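Long-range contacts in beta-N-acetylhexosaminidase (Bacteroides fragilis, PDB 4PYS), which probably hydrolyses terminal beta-linked N-acetylhexosamines from glycoconjugates as a family 20 glycoside hydrolase: residues 407-415 with 467-475; 447-455 with 484-494. All coordinates share one frame; numbering follows the deposited sequence.

Contact 1 (407-415 with 467-475); sequences FDLEDVYLR and PENFDEFYG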
loop_
_atom_site.group_PDB
_atom_site.type_symbol
_atom_site.label_atom_id
_atom_site.label_comp_id
_atom_site.label_asym_id
_atom_site.label_seq_id
_atom_site.Cartn_x
_atom_site.Cartn_y
_atom_site.Cartn_z
ATOM N N PHE A 407 -7.317 0.156 18.920
ATOM C CA PHE A 407 -6.801 1.520 19.096
ATOM C C PHE A 407 -7.668 2.542 18.367
ATOM O O PHE A 407 -8.437 2.182 17.472
ATOM C CB PHE A 407 -5.323 1.647 18.660
ATOM C CG PHE A 407 -5.076 1.425 17.184
ATOM C CD1 PHE A 407 -5.128 2.489 16.288
ATOM C CD2 PHE A 407 -4.741 0.168 16.703
ATOM C CE1 PHE A 407 -4.882 2.301 14.939
ATOM C CE2 PHE A 407 -4.491 -0.025 15.344
ATOM C CZ PHE A 407 -4.559 1.033 14.470
ATOM N N ASP A 408 -7.545 3.816 18.735
ATOM C CA ASP A 408 -8.359 4.824 18.071
ATOM C C ASP A 408 -7.540 5.931 17.416
ATOM O O ASP A 408 -6.317 5.824 17.278
ATOM C CB ASP A 408 -9.442 5.380 19.040
ATOM C CG ASP A 408 -8.875 6.288 20.123
ATOM O OD1 ASP A 408 -7.660 6.580 20.124
ATOM O OD2 ASP A 408 -9.668 6.735 20.985
ATOM N N LEU A 409 -8.215 6.995 17.000
ATOM C CA LEU A 409 -7.555 8.049 16.234
ATOM C C LEU A 409 -6.500 8.792 17.058
ATOM O O LEU A 409 -5.457 9.206 16.517
ATOM C CB LEU A 409 -8.593 9.030 15.669
ATOM C CG LEU A 409 -8.088 10.029 14.621
ATOM C CD1 LEU A 409 -7.687 9.318 13.321
ATOM C CD2 LEU A 409 -9.164 11.072 14.338
ATOM N N GLU A 410 -6.756 8.957 18.356
ATOM C CA GLU A 410 -5.758 9.551 19.249
ATOM C C GLU A 410 -4.514 8.685 19.359
ATOM O O GLU A 410 -3.400 9.206 19.368
ATOM C CB GLU A 410 -6.333 9.814 20.655
ATOM C CG GLU A 410 -6.970 11.180 20.819
ATOM C CD GLU A 410 -7.322 11.517 22.270
ATOM O OE1 GLU A 410 -8.368 12.153 22.481
ATOM O OE2 GLU A 410 -6.554 11.154 23.186
ATOM N N ASP A 411 -4.686 7.365 19.456
ATOM C CA ASP A 411 -3.526 6.488 19.566
ATOM C C ASP A 411 -2.656 6.602 18.320
ATOM O O ASP A 411 -1.434 6.752 18.420
ATOM C CB ASP A 411 -3.947 5.018 19.772
ATOM C CG ASP A 411 -4.684 4.796 21.075
ATOM O OD1 ASP A 411 -4.240 5.323 22.126
ATOM O OD2 ASP A 411 -5.712 4.079 21.053
ATOM N N VAL A 412 -3.269 6.535 17.143
ATOM C CA VAL A 412 -2.450 6.557 15.933
ATOM C C VAL A 412 -1.791 7.930 15.774
ATOM O O VAL A 412 -0.605 8.021 15.465
ATOM C CB VAL A 412 -3.212 6.100 14.657
ATOM C CG1 VAL A 412 -4.511 6.835 14.493
ATOM C CG2 VAL A 412 -2.332 6.270 13.415
ATOM N N TYR A 413 -2.529 8.999 16.050
ATOM C CA TYR A 413 -1.960 10.333 15.860
ATOM C C TYR A 413 -0.856 10.677 16.859
ATOM O O TYR A 413 0.165 11.270 16.491
ATOM C CB TYR A 413 -3.066 11.399 15.906
ATOM C CG TYR A 413 -2.601 12.723 15.324
ATOM C CD1 TYR A 413 -2.536 12.908 13.951
ATOM C CD2 TYR A 413 -2.224 13.772 16.146
ATOM C CE1 TYR A 413 -2.100 14.105 13.404
ATOM C CE2 TYR A 413 -1.786 14.984 15.603
ATOM C CZ TYR A 413 -1.729 15.136 14.240
ATOM O OH TYR A 413 -1.295 16.329 13.685
ATOM N N LEU A 414 -1.038 10.280 18.114
ATOM C CA LEU A 414 -0.166 10.757 19.185
ATOM C C LEU A 414 0.940 9.776 19.570
ATOM O O LEU A 414 1.934 10.190 20.154
ATOM C CB LEU A 414 -0.984 11.059 20.446
ATOM C CG LEU A 414 -2.053 12.139 20.350
ATOM C CD1 LEU A 414 -2.819 12.192 21.675
ATOM C CD2 LEU A 414 -1.411 13.475 20.034
ATOM N N ARG A 415 0.766 8.483 19.278
ATOM C CA ARG A 415 1.648 7.482 19.889
ATOM C C ARG A 415 2.100 6.373 18.925
ATOM O O ARG A 415 2.399 5.262 19.352
ATOM C CB ARG A 415 0.976 6.872 21.138
ATOM C CG ARG A 415 0.951 7.820 22.355
ATOM C CD ARG A 415 0.152 7.253 23.549
ATOM N NE ARG A 415 -1.269 7.097 23.242
ATOM C CZ ARG A 415 -2.176 8.065 23.363
ATOM N NH1 ARG A 415 -1.824 9.274 23.784
ATOM N NH2 ARG A 415 -3.442 7.828 23.060
ATOM N N PRO A 467 4.568 21.488 13.630
ATOM C CA PRO A 467 3.566 21.310 14.683
ATOM C C PRO A 467 2.125 21.278 14.163
ATOM O O PRO A 467 1.729 22.110 13.340
ATOM C CB PRO A 467 3.781 22.538 15.565
ATOM C CG PRO A 467 5.229 22.859 15.414
ATOM C CD PRO A 467 5.528 22.558 13.949
ATOM N N GLU A 468 1.362 20.311 14.661
ATOM C CA GLU A 468 -0.063 20.190 14.395
ATOM C C GLU A 468 -0.641 19.298 15.484
ATOM O O GLU A 468 -0.394 18.088 15.492
ATOM C CB GLU A 468 -0.305 19.555 13.025
ATOM C CG GLU A 468 -1.800 19.448 12.689
ATOM C CD GLU A 468 -2.050 18.682 11.406
ATOM O OE1 GLU A 468 -1.088 18.083 10.873
ATOM O OE2 GLU A 468 -3.209 18.657 10.945
ATOM N N ASN A 469 -1.402 19.870 16.409
ATOM C CA ASN A 469 -1.883 19.059 17.525
ATOM C C ASN A 469 -3.128 18.266 17.137
ATOM O O ASN A 469 -3.656 18.427 16.026
ATOM C CB ASN A 469 -2.082 19.893 18.806
ATOM C CG ASN A 469 -3.084 21.021 18.628
ATOM O OD1 ASN A 469 -4.082 20.871 17.929
ATOM N ND2 ASN A 469 -2.818 22.159 19.256
ATOM N N PHE A 470 -3.558 17.374 18.021
ATOM C CA PHE A 470 -4.635 16.464 17.674
ATOM C C PHE A 470 -5.921 17.239 17.463
ATOM O O PHE A 470 -6.737 16.878 16.611
ATOM C CB PHE A 470 -4.866 15.415 18.766
ATOM C CG PHE A 470 -6.027 14.505 18.462
ATOM C CD1 PHE A 470 -5.871 13.442 17.580
ATOM C CD2 PHE A 470 -7.283 14.759 18.995
ATOM C CE1 PHE A 470 -6.955 12.608 17.271
ATOM C CE2 PHE A 470 -8.365 13.944 18.699
ATOM C CZ PHE A 470 -8.197 12.867 17.830
ATOM N N ASP A 471 -6.127 18.280 18.265
ATOM C CA ASP A 471 -7.373 19.027 18.173
ATOM C C ASP A 471 -7.475 19.662 16.790
ATOM O O ASP A 471 -8.541 19.643 16.171
ATOM C CB ASP A 471 -7.466 20.104 19.253
ATOM C CG ASP A 471 -7.514 19.531 20.650
ATOM O OD1 ASP A 471 -8.088 18.436 20.846
ATOM O OD2 ASP A 471 -6.976 20.189 21.562
ATOM N N GLU A 472 -6.368 20.213 16.291
ATOM C CA GLU A 472 -6.388 20.801 14.953
ATOM C C GLU A 472 -6.586 19.751 13.867
ATOM O O GLU A 472 -7.377 19.946 12.932
ATOM C CB GLU A 472 -5.104 21.588 14.666
ATOM C CG GLU A 472 -5.085 22.145 13.248
ATOM C CD GLU A 472 -3.884 23.031 12.963
ATOM O OE1 GLU A 472 -2.900 22.963 13.730
ATOM O OE2 GLU A 472 -3.930 23.795 11.974
ATOM N N PHE A 473 -5.862 18.644 13.987
ATOM C CA PHE A 473 -5.968 17.566 13.018
ATOM C C PHE A 473 -7.377 16.970 12.994
ATOM O O PHE A 473 -7.953 16.769 11.928
ATOM C CB PHE A 473 -4.967 16.475 13.340
ATOM C CG PHE A 473 -5.199 15.236 12.548
ATOM C CD1 PHE A 473 -4.854 15.201 11.206
ATOM C CD2 PHE A 473 -5.795 14.127 13.133
ATOM C CE1 PHE A 473 -5.094 14.052 10.450
ATOM C CE2 PHE A 473 -6.030 12.984 12.389
ATOM C CZ PHE A 473 -5.683 12.960 11.051
ATOM N N TYR A 474 -7.931 16.693 14.167
ATOM C CA TYR A 474 -9.274 16.116 14.249
ATOM C C TYR A 474 -10.327 17.080 13.678
ATOM O O TYR A 474 -11.294 16.659 13.034
ATOM C CB TYR A 474 -9.569 15.749 15.706
ATOM C CG TYR A 474 -10.905 15.081 15.936
ATOM C CD1 TYR A 474 -11.347 14.055 15.106
ATOM C CD2 TYR A 474 -11.699 15.453 17.003
ATOM C CE1 TYR A 474 -12.581 13.433 15.334
ATOM C CE2 TYR A 474 -12.921 14.844 17.238
ATOM C CZ TYR A 474 -13.351 13.834 16.400
ATOM O OH TYR A 474 -14.570 13.233 16.640
ATOM N N GLY A 475 -10.140 18.379 13.901
ATOM C CA GLY A 475 -11.039 19.368 13.329
ATOM C C GLY A 475 -11.038 19.306 11.809
ATOM O O GLY A 475 -12.083 19.459 11.168
#
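An aromatic cluster of Y413, F470 and F473 joins helix 409-415 to the first turns of helix 470-486; the short segments 409-415 and 470-475 run at 126° to each other with axes 11.1 Å apart. The ring of Y413 forms an offset stack with that of F473, centroids 4.4 Å apart and planes at 14°. F470 turns its edge toward the face of Y413 in an offset edge-to-face pair. With its CG anti to the backbone N (chi1 -163°), Y413 reaches across to the turn before the second helix, where its OH donates to E468 O at 2.7 Å; the hydroxyl comes from above the carbonyl plane, while E468 O lies at the edge of the ring. F470 is a knob in a hole made by L409, E410, Y413 and L414, and E410 CG sits over the centre of its ring, a CH-pi contact of 3.7 Å to the centroid. L409 divides its methyls: CD1 meets the edge of F473, and CD2 lies 3.8 Å from Y474 CD1. D408 and D411 form a capping box on the first helix; N469 OD1 caps the second through E472 N. L409, V412 and F473 also pack on A456 of helix 453-462, while helix 386-389 meets D411 and V412 through Y388.

Contact 2 (447-455 with 484-494); sequences DRRVFPRIL and FEQQGYSFGPA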
loop_
_atom_site.group_PDB
_atom_site.type_symbol
_atom_site.label_atom_id
_atom_site.label_comp_id
_atom_site.label_asym_id
_atom_site.label_seq_id
_atom_site.Cartn_x
_atom_site.Cartn_y
_atom_site.Cartn_z
ATOM N N ASP A 447 -14.507 -0.145 5.061
ATOM C CA ASP A 447 -14.395 1.304 5.284
ATOM C C ASP A 447 -14.477 1.714 6.760
ATOM O O ASP A 447 -13.780 2.633 7.183
ATOM C CB ASP A 447 -15.475 2.065 4.501
ATOM C CG ASP A 447 -15.157 2.183 3.024
ATOM O OD1 ASP A 447 -14.023 1.845 2.623
ATOM O OD2 ASP A 447 -16.052 2.611 2.261
ATOM N N ARG A 448 -15.316 1.040 7.545
ATOM C CA ARG A 448 -15.508 1.468 8.937
ATOM C C ARG A 448 -14.263 1.206 9.778
ATOM O O ARG A 448 -14.093 1.783 10.854
ATOM C CB ARG A 448 -16.731 0.792 9.557
ATOM C CG ARG A 448 -16.524 -0.668 9.903
ATOM C CD ARG A 448 -17.838 -1.325 10.250
ATOM N NE ARG A 448 -18.568 -1.756 9.057
ATOM C CZ ARG A 448 -19.635 -2.543 9.084
ATOM N NH1 ARG A 448 -20.108 -2.969 10.246
ATOM N NH2 ARG A 448 -20.229 -2.910 7.954
ATOM N N ARG A 449 -13.374 0.352 9.269
ATOM C CA ARG A 449 -12.077 0.110 9.898
ATOM C C ARG A 449 -11.013 1.074 9.366
ATOM O O ARG A 449 -10.179 1.599 10.112
ATOM C CB ARG A 449 -11.629 -1.333 9.599
ATOM C CG ARG A 449 -12.362 -2.396 10.400
ATOM C CD ARG A 449 -12.366 -3.733 9.642
ATOM N NE ARG A 449 -12.867 -4.803 10.499
ATOM C CZ ARG A 449 -14.144 -4.974 10.815
ATOM N NH1 ARG A 449 -15.075 -4.158 10.327
ATOM N NH2 ARG A 449 -14.496 -5.968 11.617
ATOM N N VAL A 450 -11.038 1.299 8.061
ATOM C CA VAL A 450 -10.015 2.109 7.412
ATOM C C VAL A 450 -10.132 3.598 7.760
ATOM O O VAL A 450 -9.124 4.239 8.077
ATOM C CB VAL A 450 -10.049 1.901 5.900
ATOM C CG1 VAL A 450 -9.105 2.879 5.199
ATOM C CG2 VAL A 450 -9.653 0.448 5.569
ATOM N N PHE A 451 -11.354 4.134 7.712
ATOM C CA PHE A 451 -11.596 5.562 8.003
ATOM C C PHE A 451 -12.220 5.763 9.369
ATOM O O PHE A 451 -13.139 5.037 9.734
ATOM C CB PHE A 451 -12.550 6.148 6.955
ATOM C CG PHE A 451 -11.921 6.311 5.603
ATOM C CD1 PHE A 451 -11.946 5.272 4.686
ATOM C CD2 PHE A 451 -11.282 7.497 5.265
ATOM C CE1 PHE A 451 -11.348 5.416 3.441
ATOM C CE2 PHE A 451 -10.683 7.649 4.023
ATOM C CZ PHE A 451 -10.723 6.603 3.119
ATOM N N PRO A 452 -11.799 6.813 10.101
ATOM C CA PRO A 452 -10.877 7.873 9.688
ATOM C C PRO A 452 -9.418 7.627 10.041
ATOM O O PRO A 452 -8.613 8.491 9.761
ATOM C CB PRO A 452 -11.365 9.084 10.507
ATOM C CG PRO A 452 -11.873 8.460 11.776
ATOM C CD PRO A 452 -12.510 7.146 11.354
ATOM N N ARG A 453 -9.065 6.503 10.649
ATOM C CA ARG A 453 -7.687 6.375 11.126
ATOM C C ARG A 453 -6.633 6.416 10.021
ATOM O O ARG A 453 -5.502 6.851 10.250
ATOM C CB ARG A 453 -7.530 5.144 12.015
ATOM C CG ARG A 453 -8.290 5.276 13.344
ATOM C CD ARG A 453 -8.290 3.966 14.138
ATOM N NE ARG A 453 -8.867 2.884 13.338
ATOM C CZ ARG A 453 -8.793 1.596 13.643
ATOM N NH1 ARG A 453 -8.175 1.202 14.751
ATOM N NH2 ARG A 453 -9.336 0.693 12.829
ATOM N N ILE A 454 -6.989 6.003 8.812
ATOM C CA ILE A 454 -6.008 6.106 7.713
ATOM C C ILE A 454 -5.603 7.558 7.422
ATOM O O ILE A 454 -4.527 7.826 6.884
ATOM C CB ILE A 454 -6.512 5.422 6.418
ATOM C CG1 ILE A 454 -5.333 5.208 5.455
ATOM C CG2 ILE A 454 -7.635 6.230 5.762
ATOM C CD1 ILE A 454 -5.442 3.983 4.625
ATOM N N LEU A 455 -6.453 8.512 7.792
ATOM C CA LEU A 455 -6.118 9.898 7.518
ATOM C C LEU A 455 -4.947 10.336 8.387
ATOM O O LEU A 455 -4.145 11.174 7.981
ATOM C CB LEU A 455 -7.331 10.805 7.785
ATOM C CG LEU A 455 -8.532 10.570 6.872
ATOM C CD1 LEU A 455 -9.701 11.451 7.299
ATOM C CD2 LEU A 455 -8.153 10.880 5.438
ATOM N N PHE A 484 -15.126 13.334 1.792
ATOM C CA PHE A 484 -14.598 11.989 1.627
ATOM C C PHE A 484 -15.732 11.003 1.424
ATOM O O PHE A 484 -15.618 10.066 0.635
ATOM C CB PHE A 484 -13.769 11.567 2.838
ATOM C CG PHE A 484 -12.376 12.151 2.859
ATOM C CD1 PHE A 484 -11.492 11.902 1.818
ATOM C CD2 PHE A 484 -11.946 12.925 3.928
ATOM C CE1 PHE A 484 -10.195 12.425 1.831
ATOM C CE2 PHE A 484 -10.650 13.449 3.952
ATOM C CZ PHE A 484 -9.782 13.207 2.903
ATOM N N GLU A 485 -16.832 11.203 2.135
ATOM C CA GLU A 485 -17.971 10.308 1.965
ATOM C C GLU A 485 -18.541 10.399 0.561
ATOM O O GLU A 485 -18.966 9.393 -0.007
ATOM C CB GLU A 485 -19.050 10.549 3.042
ATOM C CG GLU A 485 -18.522 10.153 4.420
ATOM C CD GLU A 485 -19.601 9.959 5.475
ATOM O OE1 GLU A 485 -20.811 9.993 5.135
ATOM O OE2 GLU A 485 -19.208 9.752 6.652
ATOM N N GLN A 486 -18.521 11.599 -0.015
ATOM C CA GLN A 486 -19.027 11.783 -1.372
ATOM C C GLN A 486 -18.125 11.114 -2.407
ATOM O O GLN A 486 -18.557 10.901 -3.544
ATOM C CB GLN A 486 -19.178 13.267 -1.692
ATOM C CG GLN A 486 -20.341 13.923 -0.944
ATOM C CD GLN A 486 -20.437 15.415 -1.200
ATOM O OE1 GLN A 486 -19.438 16.078 -1.489
ATOM N NE2 GLN A 486 -21.639 15.949 -1.093
ATOM N N GLN A 487 -16.887 10.801 -2.026
ATOM C CA GLN A 487 -15.988 10.073 -2.922
ATOM C C GLN A 487 -16.166 8.568 -2.757
ATOM O O GLN A 487 -15.523 7.788 -3.465
ATOM C CB GLN A 487 -14.521 10.445 -2.693
ATOM C CG GLN A 487 -14.267 11.943 -2.572
ATOM C CD GLN A 487 -14.910 12.738 -3.685
ATOM O OE1 GLN A 487 -14.687 12.469 -4.874
ATOM N NE2 GLN A 487 -15.731 13.721 -3.311
ATOM N N GLY A 488 -17.031 8.166 -1.823
ATOM C CA GLY A 488 -17.386 6.766 -1.646
ATOM C C GLY A 488 -16.824 6.099 -0.398
ATOM O O GLY A 488 -16.953 4.881 -0.241
ATOM N N TYR A 489 -16.224 6.878 0.495
ATOM C CA TYR A 489 -15.581 6.305 1.678
ATOM C C TYR A 489 -16.364 6.580 2.959
ATOM O O TYR A 489 -16.335 7.696 3.479
ATOM C CB TYR A 489 -14.153 6.818 1.797
ATOM C CG TYR A 489 -13.385 6.538 0.528
ATOM C CD1 TYR A 489 -12.876 5.268 0.274
ATOM C CD2 TYR A 489 -13.221 7.520 -0.438
ATOM C CE1 TYR A 489 -12.194 4.993 -0.908
ATOM C CE2 TYR A 489 -12.539 7.255 -1.621
ATOM C CZ TYR A 489 -12.029 5.987 -1.842
ATOM O OH TYR A 489 -11.360 5.713 -3.024
ATOM N N SER A 490 -17.038 5.549 3.464
ATOM C CA SER A 490 -17.792 5.646 4.719
ATOM C C SER A 490 -16.835 5.712 5.903
ATOM O O SER A 490 -15.796 5.066 5.889
ATOM C CB SER A 490 -18.715 4.434 4.883
ATOM O OG SER A 490 -19.603 4.304 3.791
ATOM N N PHE A 491 -17.184 6.488 6.925
ATOM C CA PHE A 491 -16.359 6.586 8.126
ATOM C C PHE A 491 -16.833 5.669 9.246
ATOM O O PHE A 491 -18.030 5.565 9.494
ATOM C CB PHE A 491 -16.367 8.020 8.642
ATOM C CG PHE A 491 -15.378 8.918 7.944
ATOM C CD1 PHE A 491 -15.258 8.896 6.559
ATOM C CD2 PHE A 491 -14.595 9.793 8.670
ATOM C CE1 PHE A 491 -14.349 9.721 5.915
ATOM C CE2 PHE A 491 -13.685 10.627 8.028
ATOM C CZ PHE A 491 -13.568 10.587 6.659
ATOM N N GLY A 492 -15.895 5.027 9.938
ATOM C CA GLY A 492 -16.223 4.370 11.198
ATOM C C GLY A 492 -16.005 5.351 12.346
ATOM O O GLY A 492 -15.773 6.537 12.091
ATOM N N PRO A 493 -16.053 4.869 13.607
ATOM C CA PRO A 493 -15.856 5.774 14.753
ATOM C C PRO A 493 -14.408 6.254 14.850
ATOM O O PRO A 493 -13.478 5.545 14.446
ATOM C CB PRO A 493 -16.251 4.909 15.968
ATOM C CG PRO A 493 -15.980 3.494 15.525
ATOM C CD PRO A 493 -16.281 3.470 14.030
ATOM N N ALA A 494 -14.221 7.475 15.343
ATOM C CA ALA A 494 -12.884 8.068 15.416
ATOM C C ALA A 494 -12.264 7.847 16.786
ATOM O O ALA A 494 -11.099 7.455 16.914
ATOM C CB ALA A 494 -12.955 9.565 15.115
HETATM O O HOH W 1 -12.754 3.451 12.658
#
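G492 N donates to F451 O at 2.8 Å, a backbone bond by which the tail leaving helix 470-486 holds the break between helices 447-450 and 453-462 of the TIM-barrel catalytic domain. The donor approaches from above the carbonyl plane. Water 1 lies 2.8 Å from R448 O and from P493 O and bridges the two carbonyls. D447 OD2 takes a weak bond from S490 N at 3.3 Å; its carboxylate also meets Y152, at OD1, and K151, in a salt bridge with OD2. At the start of the tail, G488 closes the helix in a Schellman motif. G492 CA makes a CA-H...O contact with R448 O at 3.4 Å. Outward from the backbone, F451, Y489 and F491 form an aromatic cluster. F451 CG lies anti to its carbonyl carbon (chi1 -71°), which puts the ring between Y489 CB and I454 CG2 on opposite faces, whereas the F491 ring is nearly parallel to it but slid aside, its own face taken by F451 CB. Y489 OH continues to K151 O on helix 146-158. L455 and F484 run antiparallel side by side, L455 CD2 3.8 Å from F484 CZ. P452, which follows a cis peptide bond, sets its CB 3.7 Å from F491 CE2 and its CG 3.7 Å from A494 CB.

How the contacts relate
Contacts 1 and 2 share helix 470-486, whose first turns serve contact 1 and whose C-terminal end and following tail serve contact 2. Their centres are 15 Å apart. They meet directly where L409 N lies 2.9 Å from A494 O, a probable backbone hydrogen bond that ties the start of helix 409-415 to the end of the tail. Nearby, L409 CD1 packs 3.7 Å from R453 CA, and the F407 ring forms a cation-pi contact with R453. Helix 453-462 touches both: L455 packs in contact 2, and the next residue, A456, meets contact 1. None of the zinc ligands C242, C260, C301 and C304 belongs to either contact; a glycerol, probably from the crystallisation liquor, lies about 4 Å from the Y413 side chain.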